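PDB 6RQA: iminosuccinate reductase from Paracoccus denitrificans, which catalyses the NADH-dependent reduction of iminosuccinate to L-aspartate, regenerating the amino group donor for the first step of the beta-hydroxyaspartate cycle. Local coordinates for residues Ala137-Lys141 and Ala166-His171; Ala148-Ile154 and Ala212-Ile218. All coordinates share one frame; numbering follows the deposited sequence.

Interaction 1. Residues Ala137-Lys141 and Ala166-His171; sequences AVSIK and AAANVH
Val170 meets Ala137 and Lys141 with both of its methyls, and its first torsion (chi1 67°) decides which goes where: CG1 sits between the backbone N and the carbonyl carbon, while CG2 lies opposite the N. CG1 comes down on Ala137, 3.8 Å from Ala137 CB and in touch with the carbonyl oxygen of the same residue. CG2 reaches instead to the base of Lys141, 3.6 Å from Lys141 CB, the two side chains crossing obliquely. Ile140 splits its branches in a similar way. With chi1 at -67° and the chain extended beyond CG1, its CD1 is carried to the methyl of Ala167, 3.7 Å from Ala167 CB, whereas CG2 stops 4.1 Å from His171 CB. Ala137 also fits against the start of the 166-171 segment, where its CB lies 3.6 Å from Ala166 O and 4.1 Å from Ala166 CB.

This is helix-helix packing built from small aliphatic side chains. The short axes run in the same general direction, 9.1 Å apart at closest approach and crossing at -33°; the CA atoms of Ala137 and Ala167 are 5.2 Å apart, the nearest pair across the segments, and Val170, Ile140 and Ala137 carry the larger part of the contact. At the solvent edge, the extended Lys141 chain turns away from the contact and its NZ forms a salt bridge with Glu44.

Both helices, 125-143 and 158-170, lie on one face of the parallel sheet. Phe40 of helix 36-51 covers Ala137, Lys141 and Val170, while Ile140 also rests on His236 of strand 235-239.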
ATOM      1  N   ALA A 137     -20.832  12.565 -11.682  1.00 27.75           N
ATOM      2  CA  ALA A 137     -22.245  12.889 -11.516  1.00 32.02           C
ATOM      3  C   ALA A 137     -22.477  13.810 -10.325  1.00 34.04           C
ATOM      4  O   ALA A 137     -23.390  14.645 -10.358  1.00 35.98           O
ATOM      5  CB  ALA A 137     -23.064  11.606 -11.369  1.00 31.78           C
ATOM      6  N   VAL A 138     -21.670  13.676  -9.269  1.00 30.04           N
ATOM      7  CA  VAL A 138     -21.798  14.570  -8.120  1.00 36.20           C
ATOM      8  C   VAL A 138     -21.466  16.001  -8.523  1.00 37.22           C
ATOM      9  O   VAL A 138     -22.174  16.946  -8.152  1.00 34.59           O
ATOM     10  CB  VAL A 138     -20.909  14.083  -6.959  1.00 31.91           C
ATOM     11  CG1 VAL A 138     -20.877  15.115  -5.843  1.00 34.56           C
ATOM     12  CG2 VAL A 138     -21.410  12.747  -6.432  1.00 27.38           C
ATOM     13  N   SER A 139     -20.390  16.183  -9.294  1.00 34.68           N
ATOM     14  CA  SER A 139     -20.045  17.517  -9.773  1.00 34.69           C
ATOM     15  C   SER A 139     -21.134  18.088 -10.668  1.00 44.45           C
ATOM     16  O   SER A 139     -21.366  19.301 -10.664  1.00 46.21           O
ATOM     17  CB  SER A 139     -18.713  17.482 -10.522  1.00 41.12           C
ATOM     18  OG  SER A 139     -18.849  16.823 -11.768  1.00 45.33           O
ATOM     19  N   ILE A 140     -21.813  17.235 -11.439  1.00 41.80           N
ATOM     20  CA  ILE A 140     -22.914  17.703 -12.274  1.00 35.19           C
ATOM     21  C   ILE A 140     -24.058  18.211 -11.404  1.00 40.77           C
ATOM     22  O   ILE A 140     -24.587  19.306 -11.621  1.00 42.46           O
ATOM     23  CB  ILE A 140     -23.381  16.588 -13.226  1.00 42.86           C
ATOM     24  CG1 ILE A 140     -22.297  16.278 -14.260  1.00 42.50           C
ATOM     25  CG2 ILE A 140     -24.680  16.977 -13.916  1.00 39.95           C
ATOM     26  CD1 ILE A 140     -22.668  15.164 -15.211  1.00 47.88           C
ATOM     27  N   LYS A 141     -24.443  17.427 -10.395  1.00 36.89           N
ATOM     28  CA  LYS A 141     -25.563  17.813  -9.542  1.00 44.56           C
ATOM     29  C   LYS A 141     -25.325  19.152  -8.853  1.00 46.58           C
ATOM     30  O   LYS A 141     -26.275  19.912  -8.632  1.00 44.16           O
ATOM     31  CB  LYS A 141     -25.828  16.724  -8.503  1.00 43.48           C
ATOM     32  CG  LYS A 141     -26.983  17.026  -7.561  1.00 44.17           C
ATOM     33  CD  LYS A 141     -27.081  15.985  -6.459  1.00 55.53           C
ATOM     34  CE  LYS A 141     -28.157  16.346  -5.448  1.00 50.15           C
ATOM     35  NZ  LYS A 141     -28.232  15.350  -4.343  1.00 47.71           N
ATOM     36  N   ALA A 166     -24.349   7.467 -15.523  1.00 48.39           N
ATOM     37  CA  ALA A 166     -24.407   8.169 -14.245  1.00 38.85           C
ATOM     38  C   ALA A 166     -24.848   9.616 -14.419  1.00 41.26           C
ATOM     39  O   ALA A 166     -25.531  10.165 -13.546  1.00 34.49           O
ATOM     40  CB  ALA A 166     -23.049   8.104 -13.546  1.00 26.52           C
ATOM     41  N   ALA A 167     -24.478  10.245 -15.536  1.00 34.36           N
ATOM     42  CA  ALA A 167     -24.879  11.628 -15.770  1.00 35.02           C
ATOM     43  C   ALA A 167     -26.367  11.725 -16.081  1.00 42.46           C
ATOM     44  O   ALA A 167     -27.049  12.638 -15.598  1.00 37.98           O
ATOM     45  CB  ALA A 167     -24.051  12.230 -16.905  1.00 34.95           C
ATOM     46  N   ALA A 168     -26.888  10.794 -16.882  1.00 46.31           N
ATOM     47  CA  ALA A 168     -28.311  10.793 -17.197  1.00 45.24           C
ATOM     48  C   ALA A 168     -29.168  10.414 -15.997  1.00 44.83           C
ATOM     49  O   ALA A 168     -30.365  10.718 -15.987  1.00 52.13           O
ATOM     50  CB  ALA A 168     -28.592   9.839 -18.357  1.00 42.99           C
ATOM     51  N   ASN A 169     -28.587   9.759 -14.991  1.00 47.09           N
ATOM     52  CA  ASN A 169     -29.352   9.361 -13.816  1.00 53.56           C
ATOM     53  C   ASN A 169     -29.524  10.509 -12.828  1.00 47.17           C
ATOM     54  O   ASN A 169     -30.531  10.557 -12.113  1.00 44.74           O
ATOM     55  CB  ASN A 169     -28.676   8.172 -13.130  1.00 65.68           C
ATOM     56  CG  ASN A 169     -29.409   7.723 -11.879  1.00 77.72           C
ATOM     57  OD1 ASN A 169     -29.045   8.097 -10.763  1.00 70.72           O
ATOM     58  ND2 ASN A 169     -30.448   6.913 -12.059  1.00 81.88           N
ATOM     59  N   VAL A 170     -28.572  11.439 -12.782  1.00 44.59           N
ATOM     60  CA  VAL A 170     -28.602  12.523 -11.806  1.00 50.44           C
ATOM     61  C   VAL A 170     -29.239  13.762 -12.426  1.00 52.68           C
ATOM     62  O   VAL A 170     -29.822  14.594 -11.720  1.00 44.86           O
ATOM     63  CB  VAL A 170     -27.186  12.823 -11.273  1.00 36.11           C
ATOM     64  CG1 VAL A 170     -26.298  13.390 -12.374  1.00 43.97           C
ATOM     65  CG2 VAL A 170     -27.246  13.763 -10.081  1.00 40.57           C
ATOM     66  N   HIS A 171     -29.149  13.888 -13.748  1.00 50.27           N
ATOM     67  CA  HIS A 171     -29.672  15.050 -14.452  1.00 42.54           C
ATOM     68  C   HIS A 171     -30.411  14.592 -15.699  1.00 50.05           C
ATOM     69  O   HIS A 171     -29.981  13.653 -16.375  1.00 50.39           O
ATOM     70  CB  HIS A 171     -28.549  16.024 -14.831  1.00 32.83           C
ATOM     71  CG  HIS A 171     -29.035  17.283 -15.478  1.00 49.23           C
ATOM     72  ND1 HIS A 171     -29.501  18.360 -14.755  1.00 54.06           N
ATOM     73  CD2 HIS A 171     -29.129  17.636 -16.782  1.00 50.71           C
ATOM     74  CE1 HIS A 171     -29.860  19.323 -15.585  1.00 54.38           C
ATOM     75  NE2 HIS A 171     -29.644  18.909 -16.821  1.00 52.42           N
TER

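Interaction 2. Residues Ala148-Ile154 and Ala212-Ile218; sequences AKVLGMI and ADVIVSI. With NAD (nicotinamide-adenine-dinucleotide), chain C.
Leu151 and Val214 stand next to each other on one face of two neighbouring parallel strands of the Rossmann fold, the first strand of the nucleotide-binding domain beside its fourth. On this face Leu151 lies slantwise to Val214, bringing its CD1 to 3.7 Å from Val214 CG1. Further along, Met153 lies beside Val216 and points the same way, its chain bent so that SD comes 4.1 Å from Val216 CB. Helix 158-170 covers this side, with Ala167 on Leu151 and Met164 on Met153. The other face carries Ile154 and Ile215, which also cross at a slant, Ile154 CD1 standing 3.7 Å from Ile215 CG2 under Leu208 of helix 205-211. Between these layers the backbones alternate as donor and acceptor; Gly152 donates its N-H to Val214 O and accepts from Val216 N, the latter bond 2.8 Å long from Val216 N to Gly152 O.

At the entrance to the pair, Asp213 turns its carboxylate back onto the 148-154 segment, CG opposite its own carbonyl carbon (chi1 -48°). Asp213 OD2 takes the N-H of Lys149 on its anti lone pair and that of Val150, with Val150 N 3.1 Å from OD2, from above the carboxylate plane. Val150 O in turn receives both Asp213 N and Val214 N.

At the far end the strands open onto the cofactor, where Ile218 CD1 lies 3.5 Å from O4D of the NAD nicotinamide ribose.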
ATOM      1  N   ALA A 148     -29.532  22.356 -17.763  1.00 64.37           N
ATOM      2  CA  ALA A 148     -28.627  21.810 -18.767  1.00 61.02           C
ATOM      3  C   ALA A 148     -29.377  20.821 -19.650  1.00 59.73           C
ATOM      4  O   ALA A 148     -29.949  19.845 -19.154  1.00 60.19           O
ATOM      5  CB  ALA A 148     -27.431  21.139 -18.097  1.00 57.78           C
ATOM      6  N   LYS A 149     -29.375  21.072 -20.958  1.00 56.52           N
ATOM      7  CA  LYS A 149     -30.151  20.282 -21.903  1.00 56.98           C
ATOM      8  C   LYS A 149     -29.311  19.352 -22.765  1.00 54.47           C
ATOM      9  O   LYS A 149     -29.824  18.327 -23.216  1.00 49.45           O
ATOM     10  CB  LYS A 149     -30.964  21.204 -22.822  1.00 60.64           C
ATOM     11  CG  LYS A 149     -31.742  22.280 -22.079  1.00 70.62           C
ATOM     12  CD  LYS A 149     -32.248  23.362 -23.021  1.00 85.68           C
ATOM     13  CE  LYS A 149     -33.449  22.892 -23.823  1.00 99.96           C
ATOM     14  NZ  LYS A 149     -34.638  22.671 -22.954  1.00105.08           N
ATOM     15  N   VAL A 150     -28.042  19.679 -23.001  1.00 42.60           N
ATOM     16  CA  VAL A 150     -27.186  18.922 -23.906  1.00 38.52           C
ATOM     17  C   VAL A 150     -25.949  18.466 -23.148  1.00 39.02           C
ATOM     18  O   VAL A 150     -25.248  19.283 -22.541  1.00 43.78           O
ATOM     19  CB  VAL A 150     -26.790  19.753 -25.141  1.00 42.35           C
ATOM     20  CG1 VAL A 150     -25.808  18.978 -26.006  1.00 36.29           C
ATOM     21  CG2 VAL A 150     -28.025  20.137 -25.938  1.00 37.33           C
ATOM     22  N   LEU A 151     -25.680  17.164 -23.195  1.00 46.27           N
ATOM     23  CA  LEU A 151     -24.508  16.569 -22.570  1.00 33.11           C
ATOM     24  C   LEU A 151     -23.449  16.300 -23.630  1.00 40.84           C
ATOM     25  O   LEU A 151     -23.739  15.688 -24.663  1.00 47.78           O
ATOM     26  CB  LEU A 151     -24.880  15.270 -21.853  1.00 32.15           C
ATOM     27  CG  LEU A 151     -23.727  14.443 -21.281  1.00 37.70           C
ATOM     28  CD1 LEU A 151     -23.036  15.190 -20.151  1.00 36.83           C
ATOM     29  CD2 LEU A 151     -24.226  13.086 -20.810  1.00 32.82           C
ATOM     30  N   GLY A 152     -22.226  16.758 -23.372  1.00 43.03           N
ATOM     31  CA  GLY A 152     -21.133  16.552 -24.302  1.00 39.07           C
ATOM     32  C   GLY A 152     -20.121  15.538 -23.811  1.00 41.11           C
ATOM     33  O   GLY A 152     -19.537  15.707 -22.737  1.00 48.65           O
ATOM     34  N   MET A 153     -19.904  14.481 -24.590  1.00 46.42           N
ATOM     35  CA  MET A 153     -18.986  13.407 -24.232  1.00 37.52           C
ATOM     36  C   MET A 153     -17.717  13.537 -25.063  1.00 46.37           C
ATOM     37  O   MET A 153     -17.764  13.437 -26.294  1.00 55.87           O
ATOM     38  CB  MET A 153     -19.627  12.036 -24.453  1.00 35.24           C
ATOM     39  CG  MET A 153     -20.832  11.760 -23.575  1.00 48.67           C
ATOM     40  SD  MET A 153     -20.418  11.684 -21.822  1.00 54.59           S
ATOM     41  CE  MET A 153     -19.236  10.338 -21.809  1.00 59.71           C
ATOM     42  N   ILE A 154     -16.592  13.759 -24.393  1.00 48.12           N
ATOM     43  CA  ILE A 154     -15.284  13.772 -25.035  1.00 42.98           C
ATOM     44  C   ILE A 154     -14.608  12.454 -24.673  1.00 48.68           C
ATOM     45  O   ILE A 154     -14.013  12.315 -23.599  1.00 59.30           O
ATOM     46  CB  ILE A 154     -14.444  14.978 -24.610  1.00 44.05           C
ATOM     47  CG1 ILE A 154     -15.152  16.276 -25.003  1.00 50.91           C
ATOM     48  CG2 ILE A 154     -13.061  14.910 -25.255  1.00 33.48           C
ATOM     49  CD1 ILE A 154     -14.348  17.523 -24.706  1.00 45.98           C
ATOM     50  N   ALA A 212     -22.774  21.986 -25.794  1.00 55.36           N
ATOM     51  CA  ALA A 212     -22.899  21.104 -24.642  1.00 58.09           C
ATOM     52  C   ALA A 212     -22.896  21.931 -23.363  1.00 52.31           C
ATOM     53  O   ALA A 212     -21.928  22.647 -23.081  1.00 67.54           O
ATOM     54  CB  ALA A 212     -21.773  20.072 -24.620  1.00 54.26           C
ATOM     55  N   ASP A 213     -23.980  21.830 -22.593  1.00 46.41           N
ATOM     56  CA  ASP A 213     -24.059  22.515 -21.309  1.00 51.34           C
ATOM     57  C   ASP A 213     -23.227  21.812 -20.246  1.00 53.01           C
ATOM     58  O   ASP A 213     -22.663  22.473 -19.366  1.00 50.00           O
ATOM     59  CB  ASP A 213     -25.519  22.614 -20.864  1.00 49.02           C
ATOM     60  CG  ASP A 213     -26.428  23.126 -21.966  1.00 55.31           C
ATOM     61  OD1 ASP A 213     -26.003  24.033 -22.715  1.00 60.36           O
ATOM     62  OD2 ASP A 213     -27.563  22.618 -22.089  1.00 50.75           O
ATOM     63  N   VAL A 214     -23.143  20.486 -20.310  1.00 53.09           N
ATOM     64  CA  VAL A 214     -22.287  19.692 -19.437  1.00 50.35           C
ATOM     65  C   VAL A 214     -21.354  18.877 -20.320  1.00 42.97           C
ATOM     66  O   VAL A 214     -21.807  18.196 -21.247  1.00 33.57           O
ATOM     67  CB  VAL A 214     -23.106  18.776 -18.510  1.00 43.03           C
ATOM     68  CG1 VAL A 214     -22.184  17.857 -17.723  1.00 36.36           C
ATOM     69  CG2 VAL A 214     -23.965  19.606 -17.572  1.00 33.28           C
ATOM     70  N   ILE A 215     -20.056  18.952 -20.037  1.00 44.38           N
ATOM     71  CA  ILE A 215     -19.034  18.255 -20.806  1.00 42.25           C
ATOM     72  C   ILE A 215     -18.303  17.299 -19.877  1.00 43.23           C
ATOM     73  O   ILE A 215     -17.880  17.690 -18.783  1.00 43.65           O
ATOM     74  CB  ILE A 215     -18.048  19.237 -21.468  1.00 44.70           C
ATOM     75  CG1 ILE A 215     -18.784  20.159 -22.442  1.00 42.09           C
ATOM     76  CG2 ILE A 215     -16.942  18.481 -22.187  1.00 46.42           C
ATOM     77  CD1 ILE A 215     -17.883  21.162 -23.129  1.00 41.98           C
ATOM     78  N   VAL A 216     -18.161  16.049 -20.311  1.00 51.09           N
ATOM     79  CA  VAL A 216     -17.442  15.023 -19.565  1.00 50.90           C
ATOM     80  C   VAL A 216     -16.376  14.439 -20.479  1.00 48.94           C
ATOM     81  O   VAL A 216     -16.700  13.833 -21.508  1.00 52.22           O
ATOM     82  CB  VAL A 216     -18.378  13.917 -19.050  1.00 43.92           C
ATOM     83  CG1 VAL A 216     -17.570  12.797 -18.418  1.00 40.44           C
ATOM     84  CG2 VAL A 216     -19.374  14.489 -18.055  1.00 49.55           C
ATOM     85  N   SER A 217     -15.112  14.622 -20.109  1.00 41.79           N
ATOM     86  CA  SER A 217     -13.979  14.092 -20.856  1.00 41.27           C
ATOM     87  C   SER A 217     -13.372  12.932 -20.081  1.00 41.02           C
ATOM     88  O   SER A 217     -13.156  13.036 -18.869  1.00 40.40           O
ATOM     89  CB  SER A 217     -12.930  15.176 -21.108  1.00 46.09           C
ATOM     90  OG  SER A 217     -12.479  15.745 -19.890  1.00 51.76           O
ATOM     91  N   ILE A 218     -13.098  11.832 -20.782  1.00 39.74           N
ATOM     92  CA  ILE A 218     -12.622  10.608 -20.147  1.00 47.20           C
ATOM     93  C   ILE A 218     -11.622   9.928 -21.083  1.00 52.64           C
ATOM     94  O   ILE A 218     -11.690   8.719 -21.333  1.00 60.30           O
ATOM     95  CB  ILE A 218     -13.817   9.700 -19.774  1.00 52.88           C
ATOM     96  CG1 ILE A 218     -13.386   8.499 -18.922  1.00 51.30           C
ATOM     97  CG2 ILE A 218     -14.628   9.296 -21.014  1.00 56.43           C
ATOM     98  CD1 ILE A 218     -12.968   8.865 -17.520  1.00 53.05           C
TER
HETATM   99  PA  NAD C 401      -9.760   3.518 -22.757  0.82 75.29           P
HETATM  100  O1A NAD C 401      -8.364   3.368 -23.294  0.82 74.69           O
HETATM  101  O2A NAD C 401     -10.925   2.581 -22.772  0.82 69.43           O
HETATM  102  O5B NAD C 401     -10.306   4.741 -23.860  0.82 69.20           O
HETATM  103  C5B NAD C 401      -9.275   5.637 -24.009  0.82 56.92           C
HETATM  104  C4B NAD C 401      -9.740   6.762 -24.897  0.82 57.34           C
HETATM  105  O4B NAD C 401      -8.738   7.761 -24.904  0.82 53.49           O
HETATM  106  C3B NAD C 401      -9.808   6.168 -26.301  0.82 73.51           C
HETATM  107  O3B NAD C 401     -11.114   5.706 -26.429  0.82 82.06           O
HETATM  108  C2B NAD C 401      -9.524   7.395 -27.174  0.82 66.49           C
HETATM  109  O2B NAD C 401     -10.674   8.124 -27.444  0.82 66.72           O
HETATM  110  C1B NAD C 401      -8.616   8.279 -26.227  0.82 58.13           C
HETATM  111  N9A NAD C 401      -7.198   8.158 -26.581  0.82 62.12           N
HETATM  112  C8A NAD C 401      -6.362   7.026 -26.612  0.82 69.34           C
HETATM  113  N7A NAD C 401      -5.115   7.314 -26.986  0.82 73.60           N
HETATM  114  C5A NAD C 401      -5.129   8.703 -27.211  0.82 74.78           C
HETATM  115  C6A NAD C 401      -4.126   9.620 -27.625  0.82 78.93           C
HETATM  116  N6A NAD C 401      -2.865   9.168 -27.880  0.82 74.07           N
HETATM  117  N1A NAD C 401      -4.420  10.953 -27.768  0.82 82.43           N
HETATM  118  C2A NAD C 401      -5.710  11.327 -27.495  0.82 76.16           C
HETATM  119  N3A NAD C 401      -6.760  10.578 -27.093  0.82 70.01           N
HETATM  120  C4A NAD C 401      -6.424   9.249 -26.963  0.82 70.42           C
HETATM  121  O3  NAD C 401      -9.380   4.223 -21.359  0.82 90.46           O
HETATM  122  PN  NAD C 401     -10.514   4.176 -20.250  0.82 83.58           P
HETATM  123  O1N NAD C 401     -11.941   4.520 -20.599  0.82 73.00           O
HETATM  124  O2N NAD C 401      -9.971   3.107 -19.372  0.82 84.72           O
HETATM  125  O5D NAD C 401     -10.169   5.536 -19.152  0.82 83.90           O
HETATM  126  C5D NAD C 401      -9.672   6.542 -19.924  0.82 73.88           C
HETATM  127  C4D NAD C 401      -9.001   7.545 -19.020  0.82 65.32           C
HETATM  128  O4D NAD C 401      -9.737   7.601 -17.779  0.82 67.08           O
HETATM  129  C3D NAD C 401      -7.587   6.983 -18.685  0.82 61.50           C
HETATM  130  O3D NAD C 401      -6.705   8.022 -18.917  0.82 56.40           O
HETATM  131  C2D NAD C 401      -7.693   6.650 -17.185  0.82 63.63           C
HETATM  132  O2D NAD C 401      -6.564   6.979 -16.449  0.82 68.66           O
HETATM  133  C1D NAD C 401      -8.774   7.679 -16.776  0.82 58.36           C
HETATM  134  N1N NAD C 401      -9.431   7.233 -15.484  0.82 48.34           N
HETATM  135  C2N NAD C 401      -9.684   8.218 -14.574  0.82 47.39           C
HETATM  136  C3N NAD C 401     -10.286   7.889 -13.360  0.82 49.80           C
HETATM  137  C7N NAD C 401     -10.529   9.026 -12.425  0.82 43.11           C
HETATM  138  O7N NAD C 401     -11.043   8.862 -11.324  0.82 31.67           O
HETATM  139  N7N NAD C 401     -10.147  10.271 -12.861  0.82 41.81           N
HETATM  140  C4N NAD C 401     -10.617   6.560 -13.092  0.82 47.08           C
HETATM  141  C5N NAD C 401     -10.346   5.578 -14.036  0.82 47.95           C
HETATM  142  C6N NAD C 401      -9.742   5.922 -15.252  0.82 50.76           C

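The two interactions are successive layers of one Rossmann domain, their centres 11 Å apart: the helix pair of interaction 1 lies on the strand pair of interaction 2. Two apolar contacts join them, Ile140 CD1 to Val214 CG1 at 3.7 Å and Ala167 CB to Leu151 CD2 at 4.0 Å, and a probable hydrogen bond links His171 NE2 to Ala148 O. Along the chain, helix 125-143, strand 150-154 and helix 158-170 follow in order. Interaction 2 reaches NAD directly through Ile218, whereas the side chain of Ala166 in interaction 1 is about 12 Å from the bound NAD. Helix 158-170 nevertheless connects both to the cofactor, because His158 N at its start is hydrogen-bonded to NAD.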